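PDB 4Q68: uncharacterized protein from Bacteroides uniformis ATCC 8492, which is probably an N-acetylmuramoyl-L-alanine amidase of the NlpC/P60 type, cutting the bond between sugar and peptide in cell-wall fragments. Local coordinates for residues A[72-77]-A[101-106]; A[83-88]-A[140-145]. All blocks are in the same frame, centred on the assembly; numbering follows the deposited sequence. Where two conformers were deposited one is given.

Contact 1 (A[72-77]-A[101-106]); sequences QKIRYR and NGFLQD
Phe103 packs its ring on Lys73 and Ile74 in the last turn of helix 64-75. The ring comes from just past the Schellman motif that ends helix 91-100. This is helix-end packing in the amidase-like, NlpC/P60-type domain. No hydrogen bond joins the two segments directly.

The outer half of the ring does most of the touching. Phe103 CZ comes to 3.6 Å from Lys73 O, an oblique approach to the ring. Phe103 CE1 meets Ile74 CG1 at 3.8 Å, an apolar contact that is also oblique. Phe103 CZ is 3.9 Å from Ile74 CA, so the ring reaches the helix backbone itself. The Lys73 chain runs past the ring in the opposite direction, with CE 3.8 Å from Phe103 CD2. Lys73 was modelled in two conformers, so this last contact is less certain. The same doubt applies to a weak water link from Lys73 NZ to Asn101 O.

Two torsions set the surfaces. Phe103 CG stands between its own backbone N and carbonyl carbon (chi1 62°), which turns the ring toward the helix. Ile74 CG1 sits beside the backbone N (chi1 -68°) and meets the ring there.

Further out, Glu46, Leu49 and Ala50 of helix 41-53 and Trp94 of helix 91-100 pack on Ile74. Lys73 O, besides meeting the ring, accepts a hydrogen bond from Asn97 ND2 of helix 91-100, and the Phe103 side chain also touches Asn97. Gly102 has positive phi and is the C-prime residue of the Schellman motif. The turn brings Phe103 N back to Gly98 O, which fixes where the ring starts. At the end of helix 64-75, Tyr76 N donates a hydrogen bond to Gln72 O, 3.1 Å away.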
ATOM      1  N   GLN A  72      10.816   6.817   6.066  1.00  5.84           N
ATOM      2  CA  GLN A  72      11.528   7.263   4.881  1.00  5.94           C
ATOM      3  C   GLN A  72      11.963   6.082   4.009  1.00  6.05           C
ATOM      4  O   GLN A  72      11.886   6.151   2.781  1.00  6.46           O
ATOM      5  CB  GLN A  72      12.707   8.105   5.299  1.00  6.53           C
ATOM      6  CG  GLN A  72      13.478   8.727   4.161  1.00  7.59           C
ATOM      7  CD  GLN A  72      14.549   9.652   4.687  1.00  9.26           C
ATOM      8  OE1 GLN A  72      14.294  10.413   5.620  1.00 11.26           O
ATOM      9  NE2 GLN A  72      15.745   9.580   4.118  1.00 11.72           N
ATOM     10  N   LYS A  73      12.425   5.007   4.640  1.00  6.33           N
ATOM     11  CA  LYS A  73      12.866   3.860   3.856  0.65  7.29           C
ATOM     12  C   LYS A  73      11.707   3.112   3.200  1.00  6.06           C
ATOM     13  O   LYS A  73      11.911   2.481   2.165  1.00  6.65           O
ATOM     14  CB  LYS A  73      13.812   2.947   4.620  0.65 10.03           C
ATOM     15  CG  LYS A  73      13.219   1.822   5.396  0.65 11.33           C
ATOM     16  CD  LYS A  73      14.339   0.968   5.987  0.65 11.24           C
ATOM     17  CE  LYS A  73      13.814  -0.157   6.827  0.65 12.76           C
ATOM     18  NZ  LYS A  73      14.941  -1.054   7.240  0.65 15.23           N
ATOM     19  N   ILE A  74      10.504   3.221   3.753  1.00  5.52           N
ATOM     20  CA  ILE A  74       9.295   2.645   3.180  1.00  5.29           C
ATOM     21  C   ILE A  74       8.755   3.501   2.041  1.00  5.32           C
ATOM     22  O   ILE A  74       8.307   2.990   1.017  1.00  5.63           O
ATOM     23  CB  ILE A  74       8.224   2.504   4.289  1.00  5.57           C
ATOM     24  CG1 ILE A  74       8.641   1.450   5.303  1.00  5.68           C
ATOM     25  CG2 ILE A  74       6.856   2.169   3.705  1.00  6.00           C
ATOM     26  CD1 ILE A  74       7.924   1.582   6.627  1.00  6.19           C
ATOM     27  N   ARG A  75       8.742   4.810   2.236  1.00  5.38           N
ATOM     28  CA  ARG A  75       8.017   5.701   1.343  1.00  5.28           C
ATOM     29  C   ARG A  75       8.820   6.089   0.100  1.00  5.45           C
ATOM     30  O   ARG A  75       8.219   6.385  -0.941  1.00  6.10           O
ATOM     31  CB  ARG A  75       7.575   6.955   2.116  1.00  5.45           C
ATOM     32  CG  ARG A  75       6.898   8.000   1.249  1.00  6.02           C
ATOM     33  CD  ARG A  75       6.279   9.109   2.065  1.00  6.41           C
ATOM     34  NE  ARG A  75       5.181   8.622   2.880  1.00  6.23           N
ATOM     35  CZ  ARG A  75       4.684   9.273   3.923  1.00  6.26           C
ATOM     36  NH1 ARG A  75       5.162  10.464   4.269  1.00  6.99           N
ATOM     37  NH2 ARG A  75       3.704   8.704   4.627  1.00  6.84           N
ATOM     38  N   TYR A  76      10.150   6.110   0.210  1.00  5.45           N
ATOM     39  CA  TYR A  76      11.033   6.573  -0.849  1.00  5.86           C
ATOM     40  C   TYR A  76      11.886   5.441  -1.378  1.00  5.87           C
ATOM     41  O   TYR A  76      12.303   4.538  -0.651  1.00  6.42           O
ATOM     42  CB  TYR A  76      11.922   7.721  -0.340  1.00  6.23           C
ATOM     43  CG  TYR A  76      11.083   8.923  -0.003  1.00  6.25           C
ATOM     44  CD1 TYR A  76      10.684   9.807  -0.991  1.00  6.61           C
ATOM     45  CD2 TYR A  76      10.644   9.156   1.294  1.00  6.41           C
ATOM     46  CE1 TYR A  76       9.857  10.877  -0.711  1.00  6.62           C
ATOM     47  CE2 TYR A  76       9.826  10.224   1.589  1.00  6.70           C
ATOM     48  CZ  TYR A  76       9.443  11.090   0.592  1.00  7.01           C
ATOM     49  OH  TYR A  76       8.613  12.141   0.901  1.00  7.49           O
ATOM     50  N   ARG A  77      12.196   5.530  -2.669  1.00  6.41           N
ATOM     51  CA  ARG A  77      13.018   4.541  -3.354  1.00  6.82           C
ATOM     52  C   ARG A  77      14.389   4.444  -2.686  1.00  6.99           C
ATOM     53  O   ARG A  77      15.151   5.426  -2.664  1.00  7.77           O
ATOM     54  CB  ARG A  77      13.142   4.955  -4.816  1.00  7.20           C
ATOM     55  CG  ARG A  77      13.916   4.005  -5.730  1.00  8.36           C
ATOM     56  CD  ARG A  77      13.841   4.448  -7.219  1.00  8.83           C
ATOM     57  NE  ARG A  77      12.462   4.357  -7.703  1.00  8.72           N
ATOM     58  CZ  ARG A  77      11.613   5.376  -7.865  1.00  7.55           C
ATOM     59  NH1 ARG A  77      12.001   6.635  -7.686  1.00  8.76           N
ATOM     60  NH2 ARG A  77      10.359   5.142  -8.223  1.00  8.07           N
ATOM     61  N   ASN A 101      14.978  -4.261  -0.207  1.00  7.54           N
ATOM     62  CA  ASN A 101      15.629  -3.728   0.979  1.00  7.85           C
ATOM     63  C   ASN A 101      15.318  -4.509   2.253  1.00  8.04           C
ATOM     64  O   ASN A 101      15.711  -4.103   3.350  1.00  9.86           O
ATOM     65  CB  ASN A 101      15.317  -2.237   1.099  1.00  8.14           C
ATOM     66  CG  ASN A 101      16.032  -1.438   0.035  1.00  8.67           C
ATOM     67  OD1 ASN A 101      17.257  -1.430  -0.009  1.00 12.72           O
ATOM     68  ND2 ASN A 101      15.295  -0.801  -0.843  1.00  8.79           N
ATOM     69  N   GLY A 102      14.700  -5.670   2.104  1.00  7.80           N
ATOM     70  CA  GLY A 102      14.660  -6.665   3.155  1.00  8.29           C
ATOM     71  C   GLY A 102      13.581  -6.547   4.204  1.00  7.62           C
ATOM     72  O   GLY A 102      13.615  -7.293   5.177  1.00  9.53           O
ATOM     73  N   PHE A 103      12.621  -5.636   4.028  1.00  6.71           N
ATOM     74  CA  PHE A 103      11.589  -5.444   5.042  1.00  6.49           C
ATOM     75  C   PHE A 103      10.187  -5.887   4.633  1.00  6.02           C
ATOM     76  O   PHE A 103       9.266  -5.774   5.437  1.00  6.51           O
ATOM     77  CB  PHE A 103      11.604  -4.018   5.616  1.00  6.89           C
ATOM     78  CG  PHE A 103      11.333  -2.925   4.602  1.00  7.00           C
ATOM     79  CD1 PHE A 103      10.042  -2.572   4.259  1.00  7.26           C
ATOM     80  CD2 PHE A 103      12.376  -2.229   4.016  1.00  8.04           C
ATOM     81  CE1 PHE A 103       9.796  -1.572   3.346  1.00  7.87           C
ATOM     82  CE2 PHE A 103      12.132  -1.216   3.114  1.00  8.58           C
ATOM     83  CZ  PHE A 103      10.835  -0.892   2.777  1.00  8.24           C
ATOM     84  N   LEU A 104      10.033  -6.410   3.415  1.00  6.31           N
ATOM     85  CA  LEU A 104       8.801  -7.047   2.985  1.00  6.47           C
ATOM     86  C   LEU A 104       9.088  -8.385   2.327  1.00  6.40           C
ATOM     87  O   LEU A 104      10.090  -8.543   1.631  1.00  7.56           O
ATOM     88  CB  LEU A 104       8.040  -6.217   1.950  1.00  7.25           C
ATOM     89  CG  LEU A 104       7.413  -4.900   2.381  1.00  7.92           C
ATOM     90  CD1 LEU A 104       6.763  -4.239   1.173  1.00  8.48           C
ATOM     91  CD2 LEU A 104       6.396  -5.099   3.478  1.00  7.80           C
ATOM     92  N   GLN A 105       8.151  -9.303   2.525  1.00  6.91           N
ATOM     93  CA  GLN A 105       8.063 -10.546   1.766  0.60  7.51           C
ATOM     94  C   GLN A 105       6.812 -10.506   0.911  1.00  6.35           C
ATOM     95  O   GLN A 105       5.762 -10.057   1.353  1.00  6.86           O
ATOM     96  CB  GLN A 105       7.974 -11.751   2.697  0.60  9.84           C
ATOM     97  CG  GLN A 105       9.245 -12.046   3.414  0.60 12.36           C
ATOM     98  CD  GLN A 105       9.088 -13.013   4.564  0.60 15.77           C
ATOM     99  OE1 GLN A 105       8.001 -13.184   5.111  0.60 18.27           O
ATOM    100  NE2 GLN A 105      10.187 -13.642   4.951  0.60 19.01           N
ATOM    101  N   ASP A 106       6.942 -10.991  -0.320  1.00  6.21           N
ATOM    102  CA  ASP A 106       5.841 -11.079  -1.268  1.00  6.27           C
ATOM    103  C   ASP A 106       5.187 -12.448  -1.080  1.00  6.12           C
ATOM    104  O   ASP A 106       5.636 -13.465  -1.604  1.00  7.12           O
ATOM    105  CB  ASP A 106       6.361 -10.837  -2.679  1.00  6.46           C
ATOM    106  CG  ASP A 106       5.260 -10.746  -3.707  1.00  6.15           C
ATOM    107  OD1 ASP A 106       4.146 -11.236  -3.410  1.00  6.28           O
ATOM    108  OD2 ASP A 106       5.508 -10.156  -4.791  1.00  6.58           O
TER
HETATM  109  O   HOH W   1      15.415  -4.117   6.131  1.00 16.89           O

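Contact 2 (A[83-88]-A[140-145]); sequences GYTSRL and VAKMKK. With NAG (2-acetamido-2-deoxy-beta-D-glucopyranose), chain B.
Thr85 meets helix 137-150 with both branches of its side chain, from a short 3-10 turn, residues 84-86. It packs the loop between helices 64-75 and 91-100 of the amidase-like domain on that helix. Met143, present as selenomethionine, slides past Thr85 in the opposite direction. Its SE lies 3.6 Å from Thr85 CG2. Lys142 crosses Thr85 at about a right angle, and its CD comes to 3.5 Å from Thr85 OG1. That is a contact with the aliphatic part of the lysine. With OG1 between backbone N and carbonyl carbon (chi1 64°), Thr85 turns this branch to Lys142 and leaves CG2 for the selenium. Leu133, Met123 and Tyr90 also touch Met143.

The turn is held from within. Gly83 O accepts from both Ser86 N and Ser86 OG, the latter at 2.7 Å and in the carbonyl plane.

Arg87, just after the turn, faces the bound NAG and forms salt bridges with Glu25 and Glu30. Without the guanidinium, as with an alanine here, Glu25 and Glu30 would probably lose these salt bridges and the sugar O4 this donor. Arg87 NH1 reaches NAG O4 at the guanidinium edge, 2.7 Å away with an N-H...O angle of 156°.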
ATOM      1  N   GLY A  83      13.060  14.490  -4.716  1.00 10.53           N
ATOM      2  CA  GLY A  83      11.967  15.014  -5.498  1.00  9.87           C
ATOM      3  C   GLY A  83      10.706  14.173  -5.444  1.00  9.10           C
ATOM      4  O   GLY A  83      10.663  13.065  -4.907  1.00  8.51           O
ATOM      5  N   TYR A  84       9.654  14.707  -6.044  1.00  8.40           N
ATOM      6  CA  TYR A  84       8.352  14.051  -6.066  1.00  7.34           C
ATOM      7  C   TYR A  84       8.443  12.627  -6.604  1.00  7.03           C
ATOM      8  O   TYR A  84       7.762  11.723  -6.113  1.00  7.46           O
ATOM      9  CB  TYR A  84       7.412  14.865  -6.929  1.00  8.04           C
ATOM     10  CG  TYR A  84       6.020  14.289  -7.100  1.00  7.51           C
ATOM     11  CD1 TYR A  84       5.100  14.314  -6.063  1.00  7.52           C
ATOM     12  CD2 TYR A  84       5.611  13.752  -8.319  1.00  7.75           C
ATOM     13  CE1 TYR A  84       3.805  13.831  -6.241  1.00  7.99           C
ATOM     14  CE2 TYR A  84       4.328  13.274  -8.512  1.00  7.97           C
ATOM     15  CZ  TYR A  84       3.435  13.306  -7.474  1.00  7.53           C
ATOM     16  OH  TYR A  84       2.169  12.827  -7.683  1.00  8.54           O
ATOM     17  N   THR A  85       9.256  12.427  -7.639  1.00  7.05           N
ATOM     18  CA  THR A  85       9.288  11.130  -8.287  1.00  6.85           C
ATOM     19  C   THR A  85      10.097  10.066  -7.539  1.00  6.77           C
ATOM     20  O   THR A  85      10.073   8.903  -7.938  1.00  7.41           O
ATOM     21  CB  THR A  85       9.767  11.229  -9.740  1.00  7.52           C
ATOM     22  OG1 THR A  85      11.120  11.693  -9.787  1.00  9.62           O
ATOM     23  CG2 THR A  85       8.886  12.200 -10.526  1.00  7.90           C
ATOM     24  N   SER A  86      10.780  10.456  -6.456  1.00  7.05           N
ATOM     25  CA  SER A  86      11.434   9.477  -5.580  1.00  6.92           C
ATOM     26  C   SER A  86      10.456   8.808  -4.616  1.00  6.42           C
ATOM     27  O   SER A  86      10.780   7.788  -4.026  1.00  6.74           O
ATOM     28  CB  SER A  86      12.572  10.120  -4.782  1.00  8.07           C
ATOM     29  OG  SER A  86      12.103  11.069  -3.834  1.00  8.24           O
ATOM     30  N   ARG A  87       9.274   9.392  -4.432  1.00  5.97           N
ATOM     31  CA  ARG A  87       8.234   8.761  -3.624  1.00  5.91           C
ATOM     32  C   ARG A  87       7.700   7.564  -4.399  1.00  6.00           C
ATOM     33  O   ARG A  87       7.513   7.639  -5.610  1.00  6.27           O
ATOM     34  CB  ARG A  87       7.106   9.751  -3.329  1.00  6.50           C
ATOM     35  CG  ARG A  87       6.333   9.412  -2.082  1.00  6.44           C
ATOM     36  CD  ARG A  87       4.999  10.095  -1.987  1.00  7.07           C
ATOM     37  NE  ARG A  87       5.110  11.548  -2.091  1.00  7.27           N
ATOM     38  CZ  ARG A  87       4.093  12.343  -2.388  1.00  6.54           C
ATOM     39  NH1 ARG A  87       2.881  11.844  -2.586  1.00  7.43           N
ATOM     40  NH2 ARG A  87       4.287  13.651  -2.500  1.00  7.02           N
ATOM     41  N   LEU A  88       7.431   6.467  -3.706  1.00  5.72           N
ATOM     42  CA  LEU A  88       7.012   5.224  -4.353  1.00  5.91           C
ATOM     43  C   LEU A  88       5.498   5.218  -4.579  1.00  5.81           C
ATOM     44  O   LEU A  88       4.729   4.505  -3.934  1.00  7.13           O
ATOM     45  CB  LEU A  88       7.488   4.038  -3.530  1.00  5.94           C
ATOM     46  CG  LEU A  88       9.005   3.910  -3.506  1.00  6.16           C
ATOM     47  CD1 LEU A  88       9.480   3.120  -2.289  1.00  6.16           C
ATOM     48  CD2 LEU A  88       9.515   3.270  -4.784  1.00  7.21           C
ATOM     49  N   VAL A 140       7.293  14.403 -15.271  1.00  6.34           N
ATOM     50  CA  VAL A 140       6.567  13.491 -16.141  1.00  7.04           C
ATOM     51  C   VAL A 140       7.529  12.506 -16.813  1.00  6.76           C
ATOM     52  O   VAL A 140       7.253  11.311 -16.864  1.00  7.19           O
ATOM     53  CB  VAL A 140       5.721  14.255 -17.176  1.00  7.37           C
ATOM     54  CG1 VAL A 140       5.207  13.326 -18.275  1.00  7.94           C
ATOM     55  CG2 VAL A 140       4.571  14.951 -16.482  1.00  8.18           C
ATOM     56  N   ALA A 141       8.653  12.997 -17.326  1.00  6.81           N
ATOM     57  CA  ALA A 141       9.621  12.132 -17.973  1.00  6.94           C
ATOM     58  C   ALA A 141      10.203  11.114 -16.993  1.00  6.47           C
ATOM     59  O   ALA A 141      10.372   9.942 -17.337  1.00  6.88           O
ATOM     60  CB  ALA A 141      10.717  12.946 -18.637  1.00  7.32           C
ATOM     61  N   LYS A 142      10.502  11.552 -15.767  1.00  6.44           N
ATOM     62  CA  LYS A 142      11.000  10.637 -14.749  1.00  6.74           C
ATOM     63  C   LYS A 142       9.966   9.560 -14.457  1.00  6.28           C
ATOM     64  O   LYS A 142      10.303   8.381 -14.315  1.00  6.95           O
ATOM     65  CB  LYS A 142      11.370  11.395 -13.480  1.00  7.33           C
ATOM     66  CG  LYS A 142      12.667  12.175 -13.601  1.00  8.26           C
ATOM     67  CD  LYS A 142      12.954  13.052 -12.390  1.00  9.22           C
ATOM     68  CE  LYS A 142      14.308  13.734 -12.497  1.00 11.46           C
ATOM     69  NZ  LYS A 142      14.597  14.559 -11.323  1.00 14.38           N
HETATM   70  N   MSE A 143       8.692   9.950 -14.372  1.00  5.98           N
HETATM   71  CA  MSE A 143       7.637   8.962 -14.143  1.00  6.01           C
HETATM   72  C   MSE A 143       7.502   7.987 -15.308  1.00  6.02           C
HETATM   73  O   MSE A 143       7.299   6.796 -15.079  1.00  6.18           O
HETATM   74  CB  MSE A 143       6.278   9.587 -13.863  1.00  6.59           C
HETATM   75  CG  MSE A 143       6.171  10.330 -12.532  1.00  7.26           C
HETATM   76 SE   MSE A 143       6.821   9.339 -10.971  0.75  7.58          SE
HETATM   77  CE  MSE A 143       5.814   7.718 -11.214  1.00  7.91           C
ATOM     78  N   LYS A 144       7.618   8.459 -16.547  1.00  6.20           N
ATOM     79  CA  LYS A 144       7.539   7.548 -17.685  1.00  6.65           C
ATOM     80  C   LYS A 144       8.648   6.500 -17.605  1.00  6.65           C
ATOM     81  O   LYS A 144       8.418   5.327 -17.907  1.00  7.49           O
ATOM     82  CB  LYS A 144       7.628   8.298 -19.009  1.00  7.08           C
ATOM     83  CG  LYS A 144       6.394   9.089 -19.375  1.00  7.57           C
ATOM     84  CD  LYS A 144       6.593   9.856 -20.680  1.00  8.06           C
ATOM     85  CE  LYS A 144       5.368  10.636 -21.090  1.00  9.03           C
ATOM     86  NZ  LYS A 144       5.613  11.472 -22.300  1.00  9.30           N
ATOM     87  N   LYS A 145       9.859   6.897 -17.229  1.00  7.11           N
ATOM     88  CA  LYS A 145      10.952   5.940 -17.129  0.50  7.61           C
ATOM     89  C   LYS A 145      10.654   4.892 -16.045  1.00  7.31           C
ATOM     90  O   LYS A 145      10.858   3.696 -16.247  1.00  8.14           O
ATOM     91  CB  LYS A 145      12.255   6.672 -16.845  0.50  8.74           C
ATOM     92  CG  LYS A 145      13.464   5.798 -16.920  0.50 10.41           C
ATOM     93  CD  LYS A 145      14.709   6.566 -16.556  0.50 12.61           C
ATOM     94  CE  LYS A 145      15.945   5.695 -16.692  0.50 15.72           C
ATOM     95  NZ  LYS A 145      17.184   6.455 -16.383  0.50 18.20           N
TER
HETATM   96  C1  NAG B 301      -1.163   6.872  -3.710  0.50 10.08           C
HETATM   97  C2  NAG B 301      -0.524   7.774  -4.756  0.50  8.88           C
HETATM   98  C3  NAG B 301       0.746   8.432  -4.223  0.50  7.54           C
HETATM   99  C4  NAG B 301       0.550   8.979  -2.812  0.50  7.71           C
HETATM  100  C5  NAG B 301      -0.168   7.987  -1.905  0.50  8.17           C
HETATM  101  C6  NAG B 301      -0.445   8.625  -0.550  0.50  8.64           C
HETATM  102  C7  NAG B 301      -0.935   7.247  -7.120  0.50  8.75           C
HETATM  103  C8  NAG B 301      -0.537   6.475  -8.334  0.50  8.34           C
HETATM  104  N2  NAG B 301      -0.245   7.047  -5.994  0.50  9.27           N
HETATM  105  O1  NAG B 301      -2.393   6.439  -4.208  0.50 13.75           O
HETATM  106  O3  NAG B 301       1.053   9.511  -5.069  0.50  8.51           O
HETATM  107  O4  NAG B 301       1.782   9.366  -2.250  0.50  9.04           O
HETATM  108  O5  NAG B 301      -1.379   7.586  -2.508  0.50  9.12           O
HETATM  109  O6  NAG B 301      -1.260   9.760  -0.704  0.50  8.34           O
HETATM  110  O7  NAG B 301      -1.876   8.026  -7.221  0.50 10.12           O

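Both contacts are largely buried, but contact 1 lies deeper: its centre is about 11 Å from the centre of the chain, that of contact 2 about 18 Å. Contact 1 brings an aromatic ring to a helix end. Contact 2 sets a threonine against a selenomethionine and a lysine chain, while Arg87 of the same loop bonds a NAG. Neither has a direct hydrogen bond across its segments. They share no segment, yet 72-77 and 83-88 run side by side. Arg75 O is 2.9 Å from Leu88 N and Arg77 NH1 is 3.0 Å from Thr85 O, both probable hydrogen bonds. Helix 91-100 also borders both, with Trp94 and Asn97 touching side chains of each.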